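Local coordinates for protein histidinol-phosphatase (Listeria monocytogenes serotype 4b str. H7858, PDB 6NLR) that probably hydrolyses histidinol phosphate to histidinol and phosphate in histidine biosynthesis, as a metal-dependent phosphatase of the PHP family with three metal ions in its active site, at residues D117-L122 with P176-H181; D218-F223 with P252-S257; Q165-D170 with A212-R217. All blocks are in the same frame, centred on the assembly; numbering follows the deposited sequence.

Interaction 1 (D117-L122 with P176-H181); sequences DGVLSL and PRRMGH. With MN (manganese (II) ion), chain E.
Asp-117 OD2 is gripped by three groups: Arg-178 NH2 across this contact, Arg-3 and Ser-36. Arg-178 meets the carboxylate end-on in a salt bridge, NH1 and NH2 reaching one oxygen each. NH1 lies 2.9 Å from Asp-117 OD1 and uses its syn lone pair. The bond from Arg-178 NH2 to Asp-117 OD2, also 2.9 Å, comes instead from above the carboxylate, because the two flat groups are turned 47° against each other. Arg-178 also pairs with Glu-220 and donates to the carbonyl of Gly-5, so a charge network links these strands to their neighbours. Gly-118 O sits over one face of the guanidinium, and Val-119 CG2 comes within 3.8 Å of Arg-178 NH2.

Between the backbones there is a single bridge, Leu-120 with Met-179, where strand 117-127 lies beside the short strand 178-179 in the TIM-barrel-like PHP fold. Leu-120 N donates to Arg-178 O, and Gly-180 N reaches Leu-120 O at 2.8 Å in a nearly straight bond. Leu-120 CB packs on Pro-176 CB and, at 3.9 Å, on CE of the selenomethionine Met-179. Further along, Val-119 CG1 and Ser-121 OG both settle on Gly-180 CA, at 3.4 Å each; the lack of a side chain at Gly-180 lets both come this close.

The chain then brings in His-181, with CG between the backbone N and the carbonyl carbon (chi1 42°), and its NE2 binds a manganese ion at 2.1 Å together with Glu-93, His-123 and waters. Ser-121 OG bonds to Glu-93, a second-shell bond that would help to position this metal ligand. One water joins Leu-122 N to Gly-180 O beyond the last direct backbone bond.

Interaction 2 (D218-F223 with P252-S257); sequences DYELDF and PFVYGS
Leu-221 lies alongside the ring of Phe-253, both pointing the same way, with CB 3.5 Å from Phe-253 CE1 and CD1 near CE1 and CZ. Phe-223 comes to the same ring from the next position on this side of the sheet: its CB is 3.7 Å from Phe-253 CD1, and its ring turns an edge toward the Phe-253 face in an offset edge-to-face pair, centroids 5.9 Å apart and planes at 87°. CG of Phe-223 is anti to the backbone N (chi1 -179°), and the ring beyond it meets Tyr-272 of helix 269-276 edge-to-face. Helix 240-248 packs on Leu-221, Phe-223 and Phe-253, as expected of a beta-alpha-beta crossover between parallel strands 220-224 and 253-256 in a TIM-barrel-like fold.

Four backbone bonds zip the strands together. Leu-221 N and O pair with Pro-252 O and Val-254 N, then Phe-223 N and O pair with Val-254 O and Gly-256 N. The last of these, from Gly-256 N to Phe-223 O, is 2.8 Å long.

The side of the sheet carrying Asp-222 and Val-254 is more polar. Glu-220 crosses Pro-252 at about a right angle, CB 3.2 Å from Pro-252 O, and its carboxylate end rests against Val-254 CG2 before pairing through OE2 with Arg-178. Asp-222 OD1 stands 3.8 Å from Gly-256 CA, and a water bonds to both Asp-222 OD1 and Val-254 O. Asp-222 OD2 accepts from the backbone N of His-181 and from Asn-224, with a weak bond to the cobalt ligand His-6. This second-shell carboxylate thus holds the chain at a manganese ligand, and with its side chain about 6 Å from the cobalt and from a manganese ion, its negative charge would probably add to the field that stabilises them.

Interaction 3 (Q165-D170 with A212-R217); sequences QSIEAD and ALVKKR
The last turn of helix 152-168 packs against the C-terminal end of helix 201-217, the backbones coming nearest at Ile-167 and Val-214, whose CA atoms are 6.8 Å apart. Ile-167 carries the apolar part with two branches. Its CG2 sits 3.7 Å from Leu-213 CG as the two side chains slide past each other in opposite directions, while CD1 reaches Val-214 CG2 at 3.6 Å, crossing that valine at about a right angle. Glu-168 lays its CG against Leu-213 CD2 and turns its carboxylate to Lys-164 of its own helix.

Arg-217 reaches across to the end of helix 152-168. Bends at chi2 (-86°) and chi3 (-138°) set CD and NE, and NE and NH2 each make a weak bond of 3.1 Å to Ile-167 O. Glu-168 O lies at the edge of the guanidinium, 2.9 Å from Arg-217 NH2. Carbonyls at a helix C-terminus carry partial negative charge and largely lack the N-H of a following turn; a guanidinium placed there, joined by Lys-175 on Ser-166 O and on Ala-169 O just past the helix, would be expected to offset that charge.

In the fold
From the N terminus, segment 117-122, on strand 117-127, opens interaction 1, which closes at 176-181 after a run of mainly helical residues. Inside that run helix 152-168 supplies the first half of interaction 3, whose partner 212-217 lies beyond strand 178-179, so interactions 1 and 3 cross. Interaction 2 starts directly afterwards at 218-223 and closes the crossover through helix 240-248 at 252-257, in series with both. Strand 178-179 borders strand 220-224, so interactions 1 and 2 form successive steps around the metal-bearing barrel, joined by the backbone link between Arg-177 O and Glu-220 N. Interaction 3 ties the outer helices, touching interaction 1 through Met-179 on Ile-167 and interaction 2 through Tyr-219.

Interaction 1 (D117-L122 with P176-H181)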
loop_
_atom_site.group_PDB
_atom_site.type_symbol
_atom_site.label_atom_id
_atom_site.label_comp_id
_atom_site.label_asym_id
_atom_site.label_seq_id
_atom_site.Cartn_x
_atom_site.Cartn_y
_atom_site.Cartn_z
ATOM N N ASP A 117 6.662 11.834 4.250
ATOM C CA ASP A 117 5.540 11.273 3.452
ATOM C C ASP A 117 5.164 9.945 4.095
ATOM O O ASP A 117 5.834 9.513 5.072
ATOM C CB ASP A 117 5.906 11.135 1.969
ATOM C CG ASP A 117 4.734 11.034 0.998
ATOM O OD1 ASP A 117 3.569 11.207 1.440
ATOM O OD2 ASP A 117 4.997 10.783 -0.221
ATOM N N GLY A 118 4.110 9.330 3.590
ATOM C CA GLY A 118 3.596 8.093 4.192
ATOM C C GLY A 118 2.424 7.565 3.410
ATOM O O GLY A 118 1.742 8.351 2.736
ATOM N N VAL A 119 2.238 6.253 3.495
ATOM C CA VAL A 119 1.069 5.529 2.959
ATOM C C VAL A 119 0.546 4.659 4.098
ATOM O O VAL A 119 1.367 4.022 4.801
ATOM C CB VAL A 119 1.470 4.731 1.706
ATOM C CG1 VAL A 119 0.329 3.884 1.211
ATOM C CG2 VAL A 119 1.950 5.646 0.583
ATOM N N LEU A 120 -0.764 4.655 4.307
ATOM C CA LEU A 120 -1.405 3.730 5.263
ATOM C C LEU A 120 -2.099 2.655 4.445
ATOM O O LEU A 120 -2.985 3.008 3.649
ATOM C CB LEU A 120 -2.381 4.499 6.147
ATOM C CG LEU A 120 -3.091 3.668 7.211
ATOM C CD1 LEU A 120 -2.111 3.184 8.256
ATOM C CD2 LEU A 120 -4.218 4.481 7.847
ATOM N N SER A 121 -1.684 1.411 4.641
ATOM C CA SER A 121 -2.090 0.247 3.819
ATOM C C SER A 121 -2.681 -0.853 4.705
ATOM O O SER A 121 -2.099 -1.159 5.763
ATOM C CB SER A 121 -0.918 -0.279 3.043
ATOM O OG SER A 121 -0.564 0.647 2.039
ATOM N N LEU A 122 -3.746 -1.472 4.230
ATOM C CA LEU A 122 -4.306 -2.711 4.827
ATOM C C LEU A 122 -3.776 -3.937 4.058
ATOM O O LEU A 122 -4.095 -4.079 2.843
ATOM C CB LEU A 122 -5.830 -2.614 4.793
ATOM C CG LEU A 122 -6.560 -3.771 5.459
ATOM C CD1 LEU A 122 -6.377 -3.718 6.976
ATOM C CD2 LEU A 122 -8.016 -3.764 5.066
ATOM N N PRO A 176 -0.294 8.756 8.193
ATOM C CA PRO A 176 -0.306 9.053 6.766
ATOM C C PRO A 176 -1.686 9.544 6.323
ATOM O O PRO A 176 -2.683 9.129 6.899
ATOM C CB PRO A 176 -0.021 7.699 6.113
ATOM C CG PRO A 176 0.778 6.973 7.168
ATOM C CD PRO A 176 0.174 7.399 8.495
ATOM N N ARG A 177 -1.717 10.386 5.291
ATOM C CA ARG A 177 -2.971 10.911 4.714
ATOM C C ARG A 177 -3.214 10.316 3.330
ATOM O O ARG A 177 -4.194 10.745 2.676
ATOM C CB ARG A 177 -2.881 12.428 4.715
ATOM C CG ARG A 177 -2.824 12.952 6.143
ATOM C CD ARG A 177 -3.036 14.414 6.200
ATOM N NE ARG A 177 -2.910 14.903 7.569
ATOM C CZ ARG A 177 -2.658 16.170 7.867
ATOM N NH1 ARG A 177 -2.511 17.035 6.873
ATOM N NH2 ARG A 177 -2.561 16.560 9.130
ATOM N N ARG A 178 -2.366 9.384 2.896
ATOM C CA ARG A 178 -2.520 8.708 1.591
ATOM C C ARG A 178 -2.816 7.234 1.852
ATOM O O ARG A 178 -2.024 6.535 2.497
ATOM C CB ARG A 178 -1.286 8.900 0.709
ATOM C CG ARG A 178 -1.514 8.379 -0.713
ATOM C CD ARG A 178 -0.637 9.041 -1.789
ATOM N NE ARG A 178 0.765 8.681 -1.682
ATOM C CZ ARG A 178 1.705 9.361 -1.022
ATOM N NH1 ARG A 178 1.408 10.492 -0.380
ATOM N NH2 ARG A 178 2.952 8.914 -1.028
HETATM N N MSE A 179 -3.988 6.784 1.395
HETATM C CA MSE A 179 -4.410 5.418 1.651
HETATM C C MSE A 179 -3.872 4.547 0.522
HETATM O O MSE A 179 -4.109 4.845 -0.645
HETATM C CB MSE A 179 -5.938 5.302 1.722
HETATM C CG MSE A 179 -6.608 6.280 2.694
HETATM SE SE MSE A 179 -6.087 5.959 4.593
HETATM C CE MSE A 179 -4.761 7.386 4.885
ATOM N N GLY A 180 -3.192 3.461 0.899
ATOM C CA GLY A 180 -2.535 2.566 -0.031
ATOM C C GLY A 180 -3.493 1.654 -0.785
ATOM O O GLY A 180 -4.444 1.143 -0.173
ATOM N N HIS A 181 -3.228 1.462 -2.080
ATOM C CA HIS A 181 -3.885 0.488 -3.003
ATOM C C HIS A 181 -5.243 0.002 -2.473
ATOM O O HIS A 181 -5.323 -1.174 -2.086
ATOM C CB HIS A 181 -2.919 -0.683 -3.281
ATOM C CG HIS A 181 -2.173 -1.194 -2.087
ATOM N ND1 HIS A 181 -2.829 -1.593 -0.923
ATOM C CD2 HIS A 181 -0.841 -1.412 -1.890
ATOM C CE1 HIS A 181 -1.918 -2.035 -0.052
ATOM N NE2 HIS A 181 -0.685 -1.930 -0.615
HETATM MN MN MN E . 1.159 -2.586 0.240
HETATM O O HOH W 1 0.821 10.714 3.590
HETATM O O HOH W 2 -5.215 0.098 2.146
HETATM O O HOH W 3 -5.144 -2.332 0.957
HETATM O O HOH W 4 0.455 -4.393 -1.038
HETATM O O HOH W 5 2.084 -1.873 -1.129
#

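Interaction 2 (D218-F223 with P252-S257)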
loop_
_atom_site.group_PDB
_atom_site.type_symbol
_atom_site.label_atom_id
_atom_site.label_comp_id
_atom_site.label_asym_id
_atom_site.label_seq_id
_atom_site.Cartn_x
_atom_site.Cartn_y
_atom_site.Cartn_z
ATOM N N ASP A 218 -9.950 14.958 4.079
ATOM C CA ASP A 218 -8.962 15.660 3.226
ATOM C C ASP A 218 -7.756 14.739 2.991
ATOM O O ASP A 218 -6.614 15.224 2.985
ATOM C CB ASP A 218 -8.527 16.979 3.860
ATOM C CG ASP A 218 -7.976 17.978 2.859
ATOM O OD1 ASP A 218 -8.528 18.058 1.748
ATOM O OD2 ASP A 218 -7.022 18.695 3.209
ATOM N N TYR A 219 -8.019 13.451 2.813
ATOM C CA TYR A 219 -6.993 12.425 2.530
ATOM C C TYR A 219 -6.798 12.344 1.016
ATOM O O TYR A 219 -7.540 12.987 0.239
ATOM C CB TYR A 219 -7.383 11.082 3.140
ATOM C CG TYR A 219 -7.253 10.941 4.636
ATOM C CD1 TYR A 219 -6.707 11.932 5.444
ATOM C CD2 TYR A 219 -7.642 9.760 5.249
ATOM C CE1 TYR A 219 -6.576 11.753 6.814
ATOM C CE2 TYR A 219 -7.532 9.575 6.615
ATOM C CZ TYR A 219 -7.012 10.583 7.407
ATOM O OH TYR A 219 -6.883 10.375 8.745
ATOM N N GLU A 220 -5.818 11.559 0.591
ATOM C CA GLU A 220 -5.612 11.319 -0.854
ATOM C C GLU A 220 -5.426 9.820 -1.052
ATOM O O GLU A 220 -5.353 9.083 -0.040
ATOM C CB GLU A 220 -4.452 12.180 -1.369
ATOM C CG GLU A 220 -3.154 11.920 -0.656
ATOM C CD GLU A 220 -1.969 12.783 -1.087
ATOM O OE1 GLU A 220 -2.195 13.782 -1.837
ATOM O OE2 GLU A 220 -0.817 12.467 -0.642
ATOM N N LEU A 221 -5.362 9.388 -2.309
ATOM C CA LEU A 221 -5.285 7.958 -2.673
ATOM C C LEU A 221 -4.006 7.678 -3.459
ATOM O O LEU A 221 -3.623 8.488 -4.319
ATOM C CB LEU A 221 -6.529 7.570 -3.468
ATOM C CG LEU A 221 -7.832 7.662 -2.682
ATOM C CD1 LEU A 221 -9.030 7.395 -3.574
ATOM C CD2 LEU A 221 -7.781 6.713 -1.497
ATOM N N ASP A 222 -3.379 6.553 -3.099
ATOM C CA ASP A 222 -2.317 5.823 -3.837
ATOM C C ASP A 222 -2.950 5.305 -5.127
ATOM O O ASP A 222 -3.838 4.435 -5.029
ATOM C CB ASP A 222 -1.789 4.726 -2.909
ATOM C CG ASP A 222 -0.680 3.801 -3.399
ATOM O OD1 ASP A 222 0.265 4.305 -4.025
ATOM O OD2 ASP A 222 -0.755 2.574 -3.073
ATOM N N PHE A 223 -2.571 5.846 -6.282
ATOM C CA PHE A 223 -2.981 5.281 -7.593
ATOM C C PHE A 223 -1.886 4.277 -7.952
ATOM O O PHE A 223 -0.833 4.660 -8.502
ATOM C CB PHE A 223 -3.179 6.346 -8.672
ATOM C CG PHE A 223 -3.619 5.776 -9.999
ATOM C CD1 PHE A 223 -2.711 5.156 -10.859
ATOM C CD2 PHE A 223 -4.940 5.843 -10.394
ATOM C CE1 PHE A 223 -3.109 4.643 -12.079
ATOM C CE2 PHE A 223 -5.343 5.310 -11.613
ATOM C CZ PHE A 223 -4.432 4.708 -12.455
ATOM N N PRO A 252 -7.437 13.864 -4.461
ATOM C CA PRO A 252 -6.187 13.764 -5.195
ATOM C C PRO A 252 -5.697 12.317 -5.227
ATOM O O PRO A 252 -5.841 11.594 -4.246
ATOM C CB PRO A 252 -5.182 14.638 -4.428
ATOM C CG PRO A 252 -6.051 15.470 -3.486
ATOM C CD PRO A 252 -7.275 14.614 -3.210
ATOM N N PHE A 253 -5.069 11.976 -6.348
ATOM C CA PHE A 253 -4.317 10.717 -6.567
ATOM C C PHE A 253 -2.836 11.058 -6.687
ATOM O O PHE A 253 -2.515 12.069 -7.267
ATOM C CB PHE A 253 -4.806 10.011 -7.834
ATOM C CG PHE A 253 -6.086 9.241 -7.658
ATOM C CD1 PHE A 253 -6.076 7.986 -7.061
ATOM C CD2 PHE A 253 -7.297 9.778 -8.068
ATOM C CE1 PHE A 253 -7.257 7.285 -6.902
ATOM C CE2 PHE A 253 -8.469 9.066 -7.927
ATOM C CZ PHE A 253 -8.447 7.817 -7.346
ATOM N N VAL A 254 -1.986 10.217 -6.108
ATOM C CA VAL A 254 -0.524 10.214 -6.361
ATOM C C VAL A 254 -0.172 8.860 -6.982
ATOM O O VAL A 254 -0.454 7.828 -6.343
ATOM C CB VAL A 254 0.260 10.457 -5.060
ATOM C CG1 VAL A 254 1.758 10.525 -5.324
ATOM C CG2 VAL A 254 -0.243 11.697 -4.327
ATOM N N TYR A 255 0.407 8.882 -8.178
ATOM C CA TYR A 255 0.985 7.689 -8.849
ATOM C C TYR A 255 1.901 6.960 -7.874
ATOM O O TYR A 255 2.734 7.621 -7.253
ATOM C CB TYR A 255 1.786 8.072 -10.086
ATOM C CG TYR A 255 2.672 6.967 -10.619
ATOM C CD1 TYR A 255 2.146 5.915 -11.348
ATOM C CD2 TYR A 255 4.041 6.967 -10.387
ATOM C CE1 TYR A 255 2.956 4.908 -11.853
ATOM C CE2 TYR A 255 4.873 5.980 -10.897
ATOM C CZ TYR A 255 4.325 4.950 -11.653
ATOM O OH TYR A 255 5.118 3.958 -12.144
ATOM N N GLY A 256 1.731 5.651 -7.754
ATOM C CA GLY A 256 2.592 4.760 -6.951
ATOM C C GLY A 256 2.940 3.517 -7.752
ATOM O O GLY A 256 1.996 2.760 -8.070
ATOM N N SER A 257 4.227 3.332 -8.085
ATOM C CA SER A 257 4.765 2.148 -8.804
ATOM C C SER A 257 4.763 0.926 -7.879
ATOM O O SER A 257 4.766 -0.198 -8.380
ATOM C CB SER A 257 6.172 2.420 -9.298
ATOM O OG SER A 257 7.076 2.644 -8.204
HETATM O O HOH W 6 1.248 6.873 -3.957
#

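Interaction 3 (Q165-D170 with A212-R217)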
loop_
_atom_site.group_PDB
_atom_site.type_symbol
_atom_site.label_atom_id
_atom_site.label_comp_id
_atom_site.label_asym_id
_atom_site.label_seq_id
_atom_site.Cartn_x
_atom_site.Cartn_y
_atom_site.Cartn_z
ATOM N N GLN A 165 -12.134 1.437 8.363
ATOM C CA GLN A 165 -11.540 1.545 9.718
ATOM C C GLN A 165 -10.197 2.281 9.658
ATOM O O GLN A 165 -9.945 3.139 10.539
ATOM C CB GLN A 165 -11.372 0.163 10.342
ATOM C CG GLN A 165 -12.671 -0.439 10.849
ATOM C CD GLN A 165 -12.398 -1.805 11.428
ATOM O OE1 GLN A 165 -11.764 -2.650 10.808
ATOM N NE2 GLN A 165 -12.827 -2.005 12.649
ATOM N N SER A 166 -9.345 1.972 8.673
ATOM C CA SER A 166 -8.029 2.657 8.512
ATOM C C SER A 166 -8.242 4.170 8.320
ATOM O O SER A 166 -7.488 4.976 8.899
ATOM C CB SER A 166 -7.199 2.046 7.405
ATOM O OG SER A 166 -7.607 2.492 6.113
ATOM N N ILE A 167 -9.259 4.568 7.569
ATOM C CA ILE A 167 -9.545 6.010 7.305
ATOM C C ILE A 167 -10.041 6.689 8.583
ATOM O O ILE A 167 -9.597 7.819 8.860
ATOM C CB ILE A 167 -10.531 6.159 6.138
ATOM C CG1 ILE A 167 -9.900 5.642 4.837
ATOM C CG2 ILE A 167 -11.003 7.592 6.008
ATOM C CD1 ILE A 167 -10.918 5.280 3.775
ATOM N N GLU A 168 -10.899 6.010 9.339
ATOM C CA GLU A 168 -11.526 6.552 10.569
ATOM C C GLU A 168 -10.490 6.619 11.694
ATOM O O GLU A 168 -10.685 7.408 12.579
ATOM C CB GLU A 168 -12.690 5.672 11.035
ATOM C CG GLU A 168 -13.892 5.687 10.105
ATOM C CD GLU A 168 -14.915 4.564 10.319
ATOM O OE1 GLU A 168 -14.562 3.478 10.901
ATOM O OE2 GLU A 168 -16.077 4.761 9.898
ATOM N N ALA A 169 -9.452 5.792 11.670
ATOM C CA ALA A 169 -8.552 5.567 12.828
ATOM C C ALA A 169 -7.873 6.883 13.276
ATOM O O ALA A 169 -7.403 7.655 12.430
ATOM C CB ALA A 169 -7.527 4.526 12.492
ATOM N N ASP A 170 -7.811 7.097 14.583
ATOM C CA ASP A 170 -6.972 8.130 15.244
ATOM C C ASP A 170 -5.593 7.509 15.481
ATOM O O ASP A 170 -5.441 6.783 16.468
ATOM C CB ASP A 170 -7.642 8.604 16.545
ATOM C CG ASP A 170 -6.699 9.269 17.543
ATOM O OD1 ASP A 170 -5.645 9.798 17.095
ATOM O OD2 ASP A 170 -7.003 9.237 18.775
ATOM N N ALA A 212 -16.422 9.225 0.246
ATOM C CA ALA A 212 -17.020 10.392 0.944
ATOM C C ALA A 212 -16.173 10.700 2.187
ATOM O O ALA A 212 -15.895 11.898 2.442
ATOM C CB ALA A 212 -18.476 10.151 1.311
ATOM N N LEU A 213 -15.722 9.665 2.894
ATOM C CA LEU A 213 -14.969 9.811 4.162
ATOM C C LEU A 213 -13.535 10.287 3.866
ATOM O O LEU A 213 -13.039 11.203 4.555
ATOM C CB LEU A 213 -15.028 8.463 4.872
ATOM C CG LEU A 213 -14.621 8.464 6.335
ATOM C CD1 LEU A 213 -15.512 9.403 7.152
ATOM C CD2 LEU A 213 -14.674 7.042 6.856
ATOM N N VAL A 214 -12.897 9.733 2.838
ATOM C CA VAL A 214 -11.580 10.224 2.342
ATOM C C VAL A 214 -11.679 11.724 2.051
ATOM O O VAL A 214 -10.782 12.485 2.457
ATOM C CB VAL A 214 -11.118 9.441 1.100
ATOM C CG1 VAL A 214 -9.997 10.143 0.381
ATOM C CG2 VAL A 214 -10.713 8.029 1.460
ATOM N N LYS A 215 -12.703 12.150 1.335
ATOM C CA LYS A 215 -12.869 13.585 1.006
ATOM C C LYS A 215 -13.061 14.406 2.297
ATOM O O LYS A 215 -12.405 15.456 2.457
ATOM C CB LYS A 215 -14.050 13.804 0.056
ATOM C CG LYS A 215 -14.253 15.258 -0.360
ATOM C CD LYS A 215 -12.979 15.888 -0.916
ATOM C CE LYS A 215 -13.172 17.301 -1.416
ATOM N NZ LYS A 215 -11.920 17.765 -2.058
ATOM N N LYS A 216 -13.948 13.967 3.180
ATOM C CA LYS A 216 -14.243 14.672 4.454
ATOM C C LYS A 216 -12.954 14.807 5.290
ATOM O O LYS A 216 -12.754 15.861 5.897
ATOM C CB LYS A 216 -15.327 13.900 5.202
ATOM C CG LYS A 216 -15.810 14.533 6.497
ATOM C CD LYS A 216 -16.222 13.488 7.529
ATOM C CE LYS A 216 -16.641 14.114 8.839
ATOM N NZ LYS A 216 -17.827 14.978 8.657
ATOM N N ARG A 217 -12.088 13.796 5.277
ATOM C CA ARG A 217 -10.827 13.787 6.068
ATOM C C ARG A 217 -9.716 14.562 5.336
ATOM O O ARG A 217 -8.652 14.782 5.947
ATOM C CB ARG A 217 -10.401 12.340 6.290
ATOM C CG ARG A 217 -11.180 11.589 7.354
ATOM C CD ARG A 217 -10.413 11.967 8.581
ATOM N NE ARG A 217 -10.246 10.843 9.430
ATOM C CZ ARG A 217 -9.587 10.860 10.568
ATOM N NH1 ARG A 217 -9.018 11.977 10.993
ATOM N NH2 ARG A 217 -9.509 9.740 11.265
#